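Local coordinates for protein cystalysin (Treponema denticola, PDB 1C7N) that binds pyridoxal-5'-phosphate and belongs to the class I and II aminotransferase family, at residues G66-Y71 and A280-Y285; I92-G97 and M247-I252; M199-E204 and K229-T234. All coordinates share one frame; numbering follows the deposited sequence.

Interaction 1 of 3, residues G66-Y71 and A280-Y285; sequences GPTEEY and ACEICY
T68 OG1 meets two partners, and one of them leads across to the helix of E282. The backbone N of Y71 donates to OG1 over 2.9 Å at an angle of 144°, which makes T68 the N-cap of helix 69-83. Threonine suits this place because its short hydroxyl can reach back to an amide that the first turn leaves without a carbonyl partner. The other partner is a water 2.7 Å from T68 OG1, which donates to E282 OE2 and so links the start of one helix to the flank of helix 275-287.

In E282, CG stands anti to the backbone N (chi1 176°), and the extended chain beyond CG carries OE2 to within 4.0 Å of Y71 CA. Its other oxygen lies near E70. The two glutamate chains cross at about a right angle, E70 CG is 3.9 Å from E282 OE1, and the carboxylate planes are turned 75° apart. Two like charges this near would repel, but K286 forms a salt bridge to OE1 of both, which probably offsets it.

The Y71 ring meets helix 275-287 at C281, and its OH hydrogen-bonds to N249. The short cysteine side chain lets two atoms approach the ring: CB at the edge, near its plane, 3.8 Å from Y71 CE1, and SG obliquely, 5.1 Å from the Y71 ring centroid.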
loop_
_atom_site.group_PDB
_atom_site.type_symbol
_atom_site.label_atom_id
_atom_site.label_comp_id
_atom_site.label_asym_id
_atom_site.label_seq_id
_atom_site.Cartn_x
_atom_site.Cartn_y
_atom_site.Cartn_z
ATOM N N GLY A 66 -12.109 1.684 -3.135
ATOM C CA GLY A 66 -12.043 2.708 -2.114
ATOM C C GLY A 66 -12.986 2.313 -0.991
ATOM O O GLY A 66 -13.710 1.323 -1.126
ATOM N N PRO A 67 -13.008 3.062 0.122
ATOM C CA PRO A 67 -13.877 2.770 1.266
ATOM C C PRO A 67 -15.339 3.101 0.983
ATOM O O PRO A 67 -15.636 4.144 0.414
ATOM C CB PRO A 67 -13.331 3.676 2.378
ATOM C CG PRO A 67 -12.045 4.269 1.817
ATOM C CD PRO A 67 -12.262 4.310 0.341
ATOM N N THR A 68 -16.245 2.218 1.388
ATOM C CA THR A 68 -17.676 2.457 1.207
ATOM C C THR A 68 -18.148 3.279 2.404
ATOM O O THR A 68 -17.453 3.366 3.419
ATOM C CB THR A 68 -18.475 1.154 1.220
ATOM O OG1 THR A 68 -18.237 0.474 2.464
ATOM C CG2 THR A 68 -18.079 0.262 0.053
ATOM N N GLU A 69 -19.330 3.874 2.299
ATOM C CA GLU A 69 -19.853 4.648 3.412
ATOM C C GLU A 69 -20.066 3.687 4.574
ATOM O O GLU A 69 -19.867 4.041 5.736
ATOM C CB GLU A 69 -21.170 5.328 3.029
ATOM C CG GLU A 69 -20.997 6.409 1.975
ATOM C CD GLU A 69 -19.906 7.405 2.345
ATOM O OE1 GLU A 69 -20.060 8.114 3.369
ATOM O OE2 GLU A 69 -18.892 7.472 1.612
ATOM N N GLU A 70 -20.459 2.459 4.251
ATOM C CA GLU A 70 -20.673 1.448 5.280
ATOM C C GLU A 70 -19.354 1.176 6.007
ATOM O O GLU A 70 -19.337 0.976 7.224
ATOM C CB GLU A 70 -21.208 0.159 4.655
ATOM C CG GLU A 70 -21.383 -1.001 5.639
ATOM C CD GLU A 70 -22.403 -0.720 6.739
ATOM O OE1 GLU A 70 -22.655 -1.638 7.553
ATOM O OE2 GLU A 70 -22.951 0.405 6.799
ATOM N N TYR A 71 -18.254 1.178 5.260
ATOM C CA TYR A 71 -16.939 0.946 5.846
ATOM C C TYR A 71 -16.642 2.039 6.859
ATOM O O TYR A 71 -16.228 1.769 7.988
ATOM C CB TYR A 71 -15.850 0.962 4.768
ATOM C CG TYR A 71 -14.446 0.977 5.338
ATOM C CD1 TYR A 71 -13.804 -0.205 5.697
ATOM C CD2 TYR A 71 -13.770 2.181 5.547
ATOM C CE1 TYR A 71 -12.521 -0.191 6.250
ATOM C CE2 TYR A 71 -12.489 2.206 6.101
ATOM C CZ TYR A 71 -11.872 1.018 6.447
ATOM O OH TYR A 71 -10.609 1.044 6.994
ATOM N N ALA A 280 -11.361 -6.510 5.150
ATOM C CA ALA A 280 -10.789 -7.164 6.322
ATOM C C ALA A 280 -11.080 -6.356 7.585
ATOM O O ALA A 280 -11.463 -6.911 8.612
ATOM C CB ALA A 280 -9.277 -7.332 6.145
ATOM N N CYS A 281 -10.895 -5.042 7.507
ATOM C CA CYS A 281 -11.141 -4.174 8.655
ATOM C C CYS A 281 -12.618 -4.197 9.041
ATOM O O CYS A 281 -12.958 -4.259 10.225
ATOM C CB CYS A 281 -10.717 -2.740 8.335
ATOM S SG CYS A 281 -11.007 -1.578 9.687
ATOM N N GLU A 282 -13.492 -4.147 8.040
ATOM C CA GLU A 282 -14.926 -4.174 8.294
ATOM C C GLU A 282 -15.353 -5.492 8.942
ATOM O O GLU A 282 -16.094 -5.498 9.933
ATOM C CB GLU A 282 -15.705 -3.957 6.992
ATOM C CG GLU A 282 -17.215 -4.074 7.174
ATOM C CD GLU A 282 -17.990 -3.708 5.921
ATOM O OE1 GLU A 282 -19.138 -4.176 5.779
ATOM O OE2 GLU A 282 -17.458 -2.941 5.090
ATOM N N ILE A 283 -14.889 -6.606 8.387
ATOM C CA ILE A 283 -15.225 -7.917 8.935
ATOM C C ILE A 283 -14.765 -8.044 10.387
ATOM O O ILE A 283 -15.501 -8.551 11.235
ATOM C CB ILE A 283 -14.566 -9.054 8.139
ATOM C CG1 ILE A 283 -15.106 -9.084 6.706
ATOM C CG2 ILE A 283 -14.838 -10.390 8.828
ATOM C CD1 ILE A 283 -14.354 -10.044 5.805
ATOM N N CYS A 284 -13.543 -7.595 10.666
ATOM C CA CYS A 284 -12.994 -7.680 12.022
ATOM C C CYS A 284 -13.819 -6.928 13.056
ATOM O O CYS A 284 -14.158 -7.472 14.110
ATOM C CB CYS A 284 -11.553 -7.154 12.059
ATOM S SG CYS A 284 -10.314 -8.256 11.311
ATOM N N TYR A 285 -14.117 -5.666 12.761
ATOM C CA TYR A 285 -14.890 -4.830 13.670
ATOM C C TYR A 285 -16.311 -5.350 13.863
ATOM O O TYR A 285 -16.862 -5.282 14.962
ATOM C CB TYR A 285 -14.930 -3.389 13.143
ATOM C CG TYR A 285 -13.640 -2.615 13.332
ATOM C CD1 TYR A 285 -13.474 -1.350 12.763
ATOM C CD2 TYR A 285 -12.604 -3.119 14.126
ATOM C CE1 TYR A 285 -12.314 -0.606 12.983
ATOM C CE2 TYR A 285 -11.443 -2.381 14.349
ATOM C CZ TYR A 285 -11.308 -1.126 13.778
ATOM O OH TYR A 285 -10.171 -0.384 14.013
HETATM O O HOH W 1 -18.850 -2.116 2.622
#

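Interaction 2 of 3, residues I92-G97 and M247-I252; sequences IINTAG and MSNIII. With PLP (pyridoxal-5'-phosphate), chain I.
The amide of N94 has M247 SD over one face, 3.9 Å from N94 CB, and S248 O at its edge, in the amide plane. N94 ND2 donates to that carbonyl over 2.9 Å, almost straight at 176°; asparagine suits position 94 because it can reach this backbone oxygen. The N249 amide lies alongside, pointing the same way but turned 66°. Its OD1, hydrogen-bonded to Y71 OH, is 3.5 Å from I92 CG2.

The backbones pair antiparallel: I93 N donates to I250 O over 2.7 Å, and I250 N returns a bond to I93 O. Beta-branched isoleucines fit such strands, and I92 CG1 packs on I251 CD1, 3.5 Å away. At the far end T95 O accepts from S248 N, and G97 CA lies 3.4 Å from O2P of pyridoxal-5'-phosphate. Glycine fits there: its phi is 109° and a CB would crowd the phosphate.

Helices 69-83 and 275-287 cover the side of N94 and N249, while helix 255-267 packs against I93 and I252. Strand 248-251 lies between 92-95 and 230-234, antiparallel to both, the single reversed strand of the mixed seven-stranded sheet, as in the large domain of fold type I pyridoxal-5'-phosphate proteins.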
loop_
_atom_site.group_PDB
_atom_site.type_symbol
_atom_site.label_atom_id
_atom_site.label_comp_id
_atom_site.label_asym_id
_atom_site.label_seq_id
_atom_site.Cartn_x
_atom_site.Cartn_y
_atom_site.Cartn_z
ATOM N N ILE A 92 -11.909 10.229 8.608
ATOM C CA ILE A 92 -11.070 9.065 8.317
ATOM C C ILE A 92 -10.270 9.108 7.018
ATOM O O ILE A 92 -10.843 9.149 5.934
ATOM C CB ILE A 92 -11.924 7.776 8.276
ATOM C CG1 ILE A 92 -12.729 7.636 9.567
ATOM C CG2 ILE A 92 -11.025 6.548 8.101
ATOM C CD1 ILE A 92 -13.770 6.538 9.501
ATOM N N ILE A 93 -8.947 9.086 7.140
ATOM C CA ILE A 93 -8.062 9.071 5.971
ATOM C C ILE A 93 -7.296 7.745 6.017
ATOM O O ILE A 93 -6.751 7.371 7.062
ATOM C CB ILE A 93 -7.059 10.247 5.990
ATOM C CG1 ILE A 93 -7.820 11.581 6.000
ATOM C CG2 ILE A 93 -6.139 10.167 4.773
ATOM C CD1 ILE A 93 -8.759 11.773 4.818
ATOM N N ASN A 94 -7.246 7.044 4.889
ATOM C CA ASN A 94 -6.580 5.744 4.834
ATOM C C ASN A 94 -5.157 5.735 4.289
ATOM O O ASN A 94 -4.819 6.477 3.364
ATOM C CB ASN A 94 -7.417 4.763 4.004
ATOM C CG ASN A 94 -8.821 4.577 4.558
ATOM O OD1 ASN A 94 -9.807 4.796 3.858
ATOM N ND2 ASN A 94 -8.913 4.167 5.818
ATOM N N THR A 95 -4.332 4.874 4.879
ATOM C CA THR A 95 -2.949 4.695 4.456
ATOM C C THR A 95 -2.648 3.212 4.590
ATOM O O THR A 95 -3.332 2.502 5.326
ATOM C CB THR A 95 -1.957 5.472 5.342
ATOM O OG1 THR A 95 -2.038 4.988 6.687
ATOM C CG2 THR A 95 -2.267 6.964 5.314
ATOM N N ALA A 96 -1.645 2.738 3.862
ATOM C CA ALA A 96 -1.269 1.337 3.929
ATOM C C ALA A 96 -0.274 1.186 5.070
ATOM O O ALA A 96 0.925 1.043 4.846
ATOM C CB ALA A 96 -0.635 0.892 2.612
ATOM N N GLY A 97 -0.772 1.244 6.298
ATOM C CA GLY A 97 0.104 1.108 7.443
ATOM C C GLY A 97 0.296 2.400 8.209
ATOM O O GLY A 97 0.236 3.493 7.651
ATOM N N MET A 247 -3.943 -1.780 5.898
ATOM C CA MET A 247 -5.046 -0.821 5.898
ATOM C C MET A 247 -5.116 -0.111 7.242
ATOM O O MET A 247 -5.288 -0.748 8.280
ATOM C CB MET A 247 -6.376 -1.511 5.596
ATOM C CG MET A 247 -7.564 -0.551 5.500
ATOM S SD MET A 247 -7.289 0.889 4.422
ATOM C CE MET A 247 -7.173 0.113 2.805
ATOM N N SER A 248 -4.972 1.209 7.215
ATOM C CA SER A 248 -4.997 2.004 8.435
ATOM C C SER A 248 -6.082 3.077 8.391
ATOM O O SER A 248 -6.469 3.548 7.318
ATOM C CB SER A 248 -3.639 2.678 8.642
ATOM O OG SER A 248 -2.580 1.743 8.556
ATOM N N ASN A 249 -6.566 3.459 9.566
ATOM C CA ASN A 249 -7.585 4.490 9.674
ATOM C C ASN A 249 -7.021 5.666 10.458
ATOM O O ASN A 249 -7.064 5.687 11.694
ATOM C CB ASN A 249 -8.827 3.939 10.367
ATOM C CG ASN A 249 -9.545 2.921 9.524
ATOM O OD1 ASN A 249 -9.958 3.214 8.394
ATOM N ND2 ASN A 249 -9.700 1.714 10.055
ATOM N N ILE A 250 -6.474 6.634 9.728
ATOM C CA ILE A 250 -5.887 7.816 10.339
ATOM C C ILE A 250 -7.012 8.820 10.530
ATOM O O ILE A 250 -7.656 9.232 9.559
ATOM C CB ILE A 250 -4.789 8.418 9.434
ATOM C CG1 ILE A 250 -3.941 7.296 8.835
ATOM C CG2 ILE A 250 -3.886 9.333 10.255
ATOM C CD1 ILE A 250 -3.215 6.436 9.884
ATOM N N ILE A 251 -7.256 9.204 11.779
ATOM C CA ILE A 251 -8.339 10.134 12.087
ATOM C C ILE A 251 -7.854 11.565 12.267
ATOM O O ILE A 251 -7.015 11.849 13.131
ATOM C CB ILE A 251 -9.088 9.695 13.364
ATOM C CG1 ILE A 251 -9.432 8.206 13.278
ATOM C CG2 ILE A 251 -10.366 10.510 13.532
ATOM C CD1 ILE A 251 -10.240 7.825 12.045
ATOM N N ILE A 252 -8.397 12.464 11.452
ATOM C CA ILE A 252 -8.028 13.879 11.490
ATOM C C ILE A 252 -9.277 14.758 11.415
ATOM O O ILE A 252 -9.912 14.866 10.365
ATOM C CB ILE A 252 -7.104 14.236 10.311
ATOM C CG1 ILE A 252 -5.950 13.232 10.238
ATOM C CG2 ILE A 252 -6.552 15.644 10.484
ATOM C CD1 ILE A 252 -5.065 13.416 9.027
HETATM N N1 PLP I . 3.022 1.796 15.701
HETATM C C2 PLP I . 3.434 1.003 16.790
HETATM C C2A PLP I . 3.639 1.755 18.092
HETATM C C3 PLP I . 3.510 -0.440 16.549
HETATM O O3 PLP I . 4.013 -1.119 17.581
HETATM C C4 PLP I . 3.130 -0.959 15.288
HETATM C C4A PLP I . 3.098 -2.399 15.035
HETATM C C5 PLP I . 2.677 -0.002 14.230
HETATM C C6 PLP I . 2.660 1.344 14.457
HETATM C C5A PLP I . 1.938 -0.621 13.047
HETATM O O4P PLP I . 2.329 -0.435 11.745
HETATM P P PLP I . 1.302 -1.111 10.680
HETATM O O1P PLP I . 2.088 -1.093 9.450
HETATM O O2P PLP I . 0.071 -0.228 10.590
HETATM O O3P PLP I . 0.950 -2.473 11.095
#

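Interaction 3 of 3, residues M199-E204 and K229-T234. With PLP (pyridoxal-5'-phosphate), chain I.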
loop_
_atom_site.group_PDB
_atom_site.type_symbol
_atom_site.label_atom_id
_atom_site.label_comp_id
_atom_site.label_asym_id
_atom_site.label_seq_id
_atom_site.Cartn_x
_atom_site.Cartn_y
_atom_site.Cartn_z
ATOM N N MET A 199 1.865 20.218 17.714
ATOM C CA MET A 199 0.777 19.491 17.097
ATOM C C MET A 199 0.807 18.166 17.850
ATOM O O MET A 199 1.803 17.863 18.503
ATOM C CB MET A 199 1.095 19.286 15.615
ATOM C CG MET A 199 -0.093 18.951 14.752
ATOM S SD MET A 199 0.333 19.120 13.009
ATOM C CE MET A 199 -1.033 18.242 12.262
ATOM N N LEU A 200 -0.266 17.387 17.794
ATOM C CA LEU A 200 -0.272 16.096 18.480
ATOM C C LEU A 200 -0.483 14.940 17.508
ATOM O O LEU A 200 -1.515 14.863 16.839
ATOM C CB LEU A 200 -1.363 16.040 19.558
ATOM C CG LEU A 200 -1.503 14.665 20.232
ATOM C CD1 LEU A 200 -0.235 14.344 21.022
ATOM C CD2 LEU A 200 -2.708 14.650 21.145
ATOM N N TRP A 201 0.503 14.050 17.432
ATOM C CA TRP A 201 0.422 12.876 16.571
ATOM C C TRP A 201 0.376 11.683 17.523
ATOM O O TRP A 201 1.409 11.241 18.019
ATOM C CB TRP A 201 1.654 12.765 15.665
ATOM C CG TRP A 201 1.951 13.994 14.846
ATOM C CD1 TRP A 201 1.081 14.996 14.508
ATOM C CD2 TRP A 201 3.206 14.334 14.244
ATOM N NE1 TRP A 201 1.719 15.938 13.736
ATOM C CE2 TRP A 201 3.024 15.558 13.560
ATOM C CE3 TRP A 201 4.469 13.725 14.218
ATOM C CZ2 TRP A 201 4.054 16.182 12.859
ATOM C CZ3 TRP A 201 5.495 14.344 13.523
ATOM C CH2 TRP A 201 5.282 15.562 12.851
ATOM N N SER A 202 -0.826 11.174 17.772
ATOM C CA SER A 202 -1.016 10.059 18.693
ATOM C C SER A 202 -1.195 8.701 18.019
ATOM O O SER A 202 -2.201 8.455 17.340
ATOM C CB SER A 202 -2.217 10.348 19.593
ATOM O OG SER A 202 -2.296 9.414 20.651
ATOM N N ASP A 203 -0.209 7.825 18.213
ATOM C CA ASP A 203 -0.237 6.479 17.644
ATOM C C ASP A 203 -0.899 5.559 18.662
ATOM O O ASP A 203 -0.307 5.211 19.688
ATOM C CB ASP A 203 1.191 6.009 17.333
ATOM C CG ASP A 203 1.241 4.630 16.681
ATOM O OD1 ASP A 203 2.322 4.255 16.162
ATOM O OD2 ASP A 203 0.215 3.912 16.691
ATOM N N GLU A 204 -2.139 5.176 18.379
ATOM C CA GLU A 204 -2.887 4.319 19.285
ATOM C C GLU A 204 -3.260 3.003 18.602
ATOM O O GLU A 204 -4.360 2.475 18.797
ATOM C CB GLU A 204 -4.143 5.063 19.769
ATOM C CG GLU A 204 -3.868 6.544 20.087
ATOM C CD GLU A 204 -4.942 7.214 20.930
ATOM O OE1 GLU A 204 -6.080 6.700 20.997
ATOM O OE2 GLU A 204 -4.649 8.275 21.522
ATOM N N LYS A 229 -6.026 20.024 16.659
ATOM C CA LYS A 229 -4.668 19.962 16.136
ATOM C C LYS A 229 -4.000 18.612 16.388
ATOM O O LYS A 229 -2.785 18.525 16.557
ATOM C CB LYS A 229 -3.811 21.094 16.713
ATOM C CG LYS A 229 -3.587 21.064 18.214
ATOM C CD LYS A 229 -2.601 22.161 18.591
ATOM C CE LYS A 229 -2.222 22.125 20.059
ATOM N NZ LYS A 229 -1.115 23.096 20.335
ATOM N N THR A 230 -4.807 17.558 16.396
ATOM C CA THR A 230 -4.305 16.205 16.619
ATOM C C THR A 230 -4.526 15.291 15.413
ATOM O O THR A 230 -5.520 15.413 14.695
ATOM C CB THR A 230 -5.002 15.535 17.836
ATOM O OG1 THR A 230 -4.739 16.293 19.024
ATOM C CG2 THR A 230 -4.499 14.096 18.025
ATOM N N ILE A 231 -3.578 14.387 15.200
ATOM C CA ILE A 231 -3.662 13.386 14.145
ATOM C C ILE A 231 -3.556 12.085 14.929
ATOM O O ILE A 231 -2.552 11.847 15.594
ATOM C CB ILE A 231 -2.475 13.447 13.158
ATOM C CG1 ILE A 231 -2.576 14.690 12.270
ATOM C CG2 ILE A 231 -2.459 12.188 12.306
ATOM C CD1 ILE A 231 -1.376 14.883 11.349
ATOM N N THR A 232 -4.599 11.264 14.877
ATOM C CA THR A 232 -4.593 10.003 15.608
ATOM C C THR A 232 -4.495 8.821 14.655
ATOM O O THR A 232 -5.332 8.662 13.761
ATOM C CB THR A 232 -5.863 9.853 16.475
ATOM O OG1 THR A 232 -5.905 10.904 17.452
ATOM C CG2 THR A 232 -5.862 8.514 17.187
ATOM N N PHE A 233 -3.463 8.002 14.847
ATOM C CA PHE A 233 -3.242 6.831 14.004
ATOM C C PHE A 233 -3.866 5.579 14.609
ATOM O O PHE A 233 -3.559 5.207 15.742
ATOM C CB PHE A 233 -1.740 6.578 13.806
ATOM C CG PHE A 233 -0.954 7.804 13.427
ATOM C CD1 PHE A 233 -0.518 8.694 14.403
ATOM C CD2 PHE A 233 -0.644 8.069 12.095
ATOM C CE1 PHE A 233 0.215 9.830 14.061
ATOM C CE2 PHE A 233 0.088 9.206 11.743
ATOM C CZ PHE A 233 0.518 10.087 12.730
ATOM N N THR A 234 -4.765 4.941 13.865
ATOM C CA THR A 234 -5.391 3.709 14.341
ATOM C C THR A 234 -5.414 2.719 13.195
ATOM O O THR A 234 -5.217 3.088 12.032
ATOM C CB THR A 234 -6.855 3.909 14.797
ATOM O OG1 THR A 234 -7.709 3.957 13.644
ATOM C CG2 THR A 234 -7.003 5.194 15.591
HETATM N N1 PLP I . 3.022 1.796 15.701
HETATM C C2 PLP I . 3.434 1.003 16.790
HETATM C C2A PLP I . 3.639 1.755 18.092
HETATM C C3 PLP I . 3.510 -0.440 16.549
HETATM O O3 PLP I . 4.013 -1.119 17.581
HETATM C C4 PLP I . 3.130 -0.959 15.288
HETATM C C4A PLP I . 3.098 -2.399 15.035
HETATM C C5 PLP I . 2.677 -0.002 14.230
HETATM C C6 PLP I . 2.660 1.344 14.457
HETATM C C5A PLP I . 1.938 -0.621 13.047
HETATM O O4P PLP I . 2.329 -0.435 11.745
HETATM P P PLP I . 1.302 -1.111 10.680
HETATM O O1P PLP I . 2.088 -1.093 9.450
HETATM O O2P PLP I . 0.071 -0.228 10.590
HETATM O O3P PLP I . 0.950 -2.473 11.095
HETATM O O HOH W 2 -5.784 10.641 20.080
#
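Two neighbouring parallel strands of the central sheet, joined residue by residue from L200 and T230 to D203 and F233, bring D203, at the end of strand 199-203, to the ring nitrogen of pyridoxal-5'-phosphate. D203 OD1 comes within 2.6 Å of N1 of the ligand. CG, anti to the backbone N of D203 (chi1 -178°), leaves the strand toward the ligand ring, and OD2 accepts from I205 N, which probably restrains the turn of the carboxylate.

Backbone bonds run back and forth: K229 O accepts from L200 N, L200 O from I231 N, I231 O from S202 N, S202 O from F233 N, and F233 O from E204 N. The strands form a beta-alpha-beta unit with the short helix 224-227 on the connection between them, and strand 165-171 pairs with 199-203 on its other side.

On the side of W201 and F233 the packing is apolar. The flat F233 ring takes W201 CB at its edge, 3.6 Å from CE1. Beta-branched I231 offers CG2 to one face of that ring, 3.7 Å above it and toward the rim, and CD1 to M199 CE at 3.5 Å, tighter than usual. W201 NE1 makes a weak hydrogen bond to M199 SD. Helices 98-109 and 255-267 touch this layer.

The other side carries hydroxyls. L200 and T230 lie side by side there, T230 OG1 bonding to L226 O. S202 OG donates to the anti lone pair of E204 OE2 at 2.8 Å. F219 N also donates to OE2, as does a water 3.0 Å from it. The same water donates to T232 OG1 at 2.6 Å, an oxygen that also hydrogen-bonds to Q220.

How the interactions relate
Interaction 2 touches both others. Its centre is about 12 Å from that of interaction 1, joined to it by Y71 OH and N249 OD1, 2.7 Å apart. Interactions 2 and 3 lie in the same sheet with centres about 11 Å apart, and there I251 N meets T232 O at 2.8 Å and N249 O meets T234 OG1 at 2.7 Å. Interactions 1 and 3 do not touch. Pyridoxal-5'-phosphate is approached from two ends: G97 and S248 of interaction 2 lie near its phosphate, D203 of interaction 3 at its ring nitrogen. In interaction 1, the C281 side chain stays about 11 Å from a bound ligand.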